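Local coordinates for translocator protein BipD (PDB 3NFT) that is required for invasion of epithelial cells and survival within host cells, and probably regulates secretion of the effectors BipB and BipC through the type III system, at residues 163-168 and 178-183. Sequence-based numbering, arbitrary orientation.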
loop_
_atom_site.group_PDB
_atom_site.type_symbol
_atom_site.label_atom_id
_atom_site.label_comp_id
_atom_site.label_asym_id
_atom_site.label_seq_id
_atom_site.Cartn_x
_atom_site.Cartn_y
_atom_site.Cartn_z
ATOM N N ASP A 163 0.810 54.564 1.307
ATOM C CA ASP A 163 1.471 55.785 0.858
ATOM C C ASP A 163 0.487 56.701 0.144
ATOM O O ASP A 163 0.765 57.892 -0.062
ATOM C CB ASP A 163 2.590 55.484 -0.124
ATOM C CG ASP A 163 3.844 54.929 0.514
ATOM O OD1 ASP A 163 4.751 54.532 -0.240
ATOM O OD2 ASP A 163 3.958 54.919 1.741
ATOM N N TYR A 164 -0.637 56.129 -0.279
ATOM C CA TYR A 164 -1.629 56.864 -1.059
ATOM C C TYR A 164 -2.855 57.282 -0.257
ATOM O O TYR A 164 -3.867 57.730 -0.818
ATOM C CB TYR A 164 -1.998 56.040 -2.293
ATOM C CG TYR A 164 -0.862 55.888 -3.247
ATOM C CD1 TYR A 164 -0.298 54.648 -3.495
ATOM C CD2 TYR A 164 -0.340 56.993 -3.911
ATOM C CE1 TYR A 164 0.778 54.505 -4.379
ATOM C CE2 TYR A 164 0.737 56.858 -4.799
ATOM C CZ TYR A 164 1.286 55.623 -5.022
ATOM O OH TYR A 164 2.336 55.485 -5.917
ATOM N N ILE A 165 -2.779 57.148 1.073
ATOM C CA ILE A 165 -3.799 57.632 1.956
ATOM C C ILE A 165 -3.144 58.628 2.877
ATOM O O ILE A 165 -2.106 58.308 3.505
ATOM C CB ILE A 165 -4.406 56.474 2.777
ATOM C CG1 ILE A 165 -5.045 55.444 1.829
ATOM C CG2 ILE A 165 -5.353 56.997 3.844
ATOM C CD1 ILE A 165 -5.402 54.139 2.483
ATOM N N SER A 166 -3.743 59.798 2.996
ATOM C CA SER A 166 -3.177 60.852 3.835
ATOM C C SER A 166 -4.244 61.744 4.446
ATOM O O SER A 166 -5.402 61.734 4.026
ATOM C CB SER A 166 -2.199 61.667 3.006
ATOM O OG SER A 166 -2.850 62.351 1.943
ATOM N N ALA A 167 -3.852 62.522 5.446
ATOM C CA ALA A 167 -4.715 63.521 6.045
ATOM C C ALA A 167 -4.919 64.688 5.091
ATOM O O ALA A 167 -3.957 65.199 4.497
ATOM C CB ALA A 167 -4.080 64.046 7.375
ATOM N N LYS A 168 -6.171 65.129 4.980
ATOM C CA LYS A 168 -6.533 66.320 4.210
ATOM C C LYS A 168 -7.313 67.228 5.152
ATOM O O LYS A 168 -8.234 66.777 5.826
ATOM C CB LYS A 168 -7.408 65.930 3.009
ATOM C CG LYS A 168 -7.849 67.088 2.109
ATOM C CD LYS A 168 -6.734 67.533 1.213
ATOM C CE LYS A 168 -7.093 68.779 0.449
ATOM N NZ LYS A 168 -5.952 69.182 -0.408
ATOM N N GLY A 178 -6.895 55.492 -7.655
ATOM C CA GLY A 178 -6.405 54.944 -8.929
ATOM C C GLY A 178 -5.030 54.305 -8.827
ATOM O O GLY A 178 -4.793 53.228 -9.370
ATOM N N LYS A 179 -4.140 54.947 -8.079
ATOM C CA LYS A 179 -2.815 54.410 -7.863
ATOM C C LYS A 179 -2.938 53.082 -7.114
ATOM O O LYS A 179 -2.219 52.118 -7.404
ATOM C CB LYS A 179 -1.963 55.384 -7.058
ATOM C CG LYS A 179 -1.699 56.712 -7.766
ATOM C CD LYS A 179 -0.963 56.508 -9.050
ATOM C CE LYS A 179 -0.692 57.827 -9.729
ATOM N NZ LYS A 179 -0.286 58.852 -8.737
ATOM N N ILE A 180 -3.870 53.044 -6.155
ATOM C CA ILE A 180 -4.064 51.829 -5.360
ATOM C C ILE A 180 -4.639 50.701 -6.220
ATOM O O ILE A 180 -4.209 49.561 -6.120
ATOM C CB ILE A 180 -4.937 52.083 -4.126
ATOM C CG1 ILE A 180 -4.268 53.127 -3.224
ATOM C CG2 ILE A 180 -5.174 50.801 -3.333
ATOM C CD1 ILE A 180 -5.066 53.582 -2.037
ATOM N N LYS A 181 -5.556 51.035 -7.136
ATOM C CA LYS A 181 -6.098 50.019 -8.038
ATOM C C LYS A 181 -5.003 49.374 -8.852
ATOM O O LYS A 181 -5.009 48.163 -9.047
ATOM C CB LYS A 181 -7.112 50.650 -8.983
ATOM C CG LYS A 181 -8.397 51.062 -8.355
ATOM C CD LYS A 181 -9.253 51.875 -9.338
ATOM C CE LYS A 181 -10.329 52.677 -8.658
ATOM N NZ LYS A 181 -11.176 53.406 -9.666
ATOM N N ALA A 182 -4.053 50.183 -9.322
ATOM C CA ALA A 182 -2.955 49.682 -10.125
ATOM C C ALA A 182 -2.060 48.722 -9.318
ATOM O O ALA A 182 -1.588 47.692 -9.840
ATOM C CB ALA A 182 -2.119 50.858 -10.732
ATOM N N LEU A 183 -1.795 49.079 -8.063
ATOM C CA LEU A 183 -1.023 48.196 -7.183
ATOM C C LEU A 183 -1.721 46.847 -7.002
ATOM O O LEU A 183 -1.096 45.794 -7.092
ATOM C CB LEU A 183 -0.773 48.871 -5.821
ATOM C CG LEU A 183 0.186 50.040 -5.778
ATOM C CD1 LEU A 183 0.123 50.721 -4.395
ATOM C CD2 LEU A 183 1.604 49.566 -6.042
#
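One face of the Tyr164 ring is laid against Lys179, whose CB sits 3.7 Å from the ring centroid and only 4° off the ring normal, a CH-pi contact over the middle of the ring. At the rim, near the ring plane, Leu183 brings its CD1 methyl to 3.8 Å from Tyr164 CE1. The lysine contributes carbon rather than charge here: CG continues outward above the CE2 side of the ring, 3.8 Å from Tyr164 CE2, and the two side chains cross at about a right angle. The Tyr164 CA-CB bond points toward the helix, and CG is set anti to the carbonyl carbon (chi1 -66°); Lys179 and Leu183, one turn apart, then touch the ring's face and its edge. The root of the tyrosine is engaged too, with its CB 3.8 Å from Ile180 CG1. Ile180 CD1 then reaches Ile165 CG1 at 4.3 Å, a looser apolar touch deeper in the contact. No hydrogen bond joins the two segments, so apolar contact alone connects them directly, burying 223 Å² in all. Ile165 and Ile180 are buried and both also pack on Ile175 of strand 172-175, while Lys179 lies on the exposed side. The contact thus joins the end of the predicted coiled-coil segment 120-164 and the start of strand 165-168 to helix 177-189, which follows directly on the hairpin of strands 165-168 and 172-175. A backbone hydrogen bond of Ser166 with Lys174 lies within that antiparallel pair, one of Tyr164 with Asp176 joins residues just beyond it, and strand 240-243, leading into the long helix 244-295, completes the three-stranded sheet.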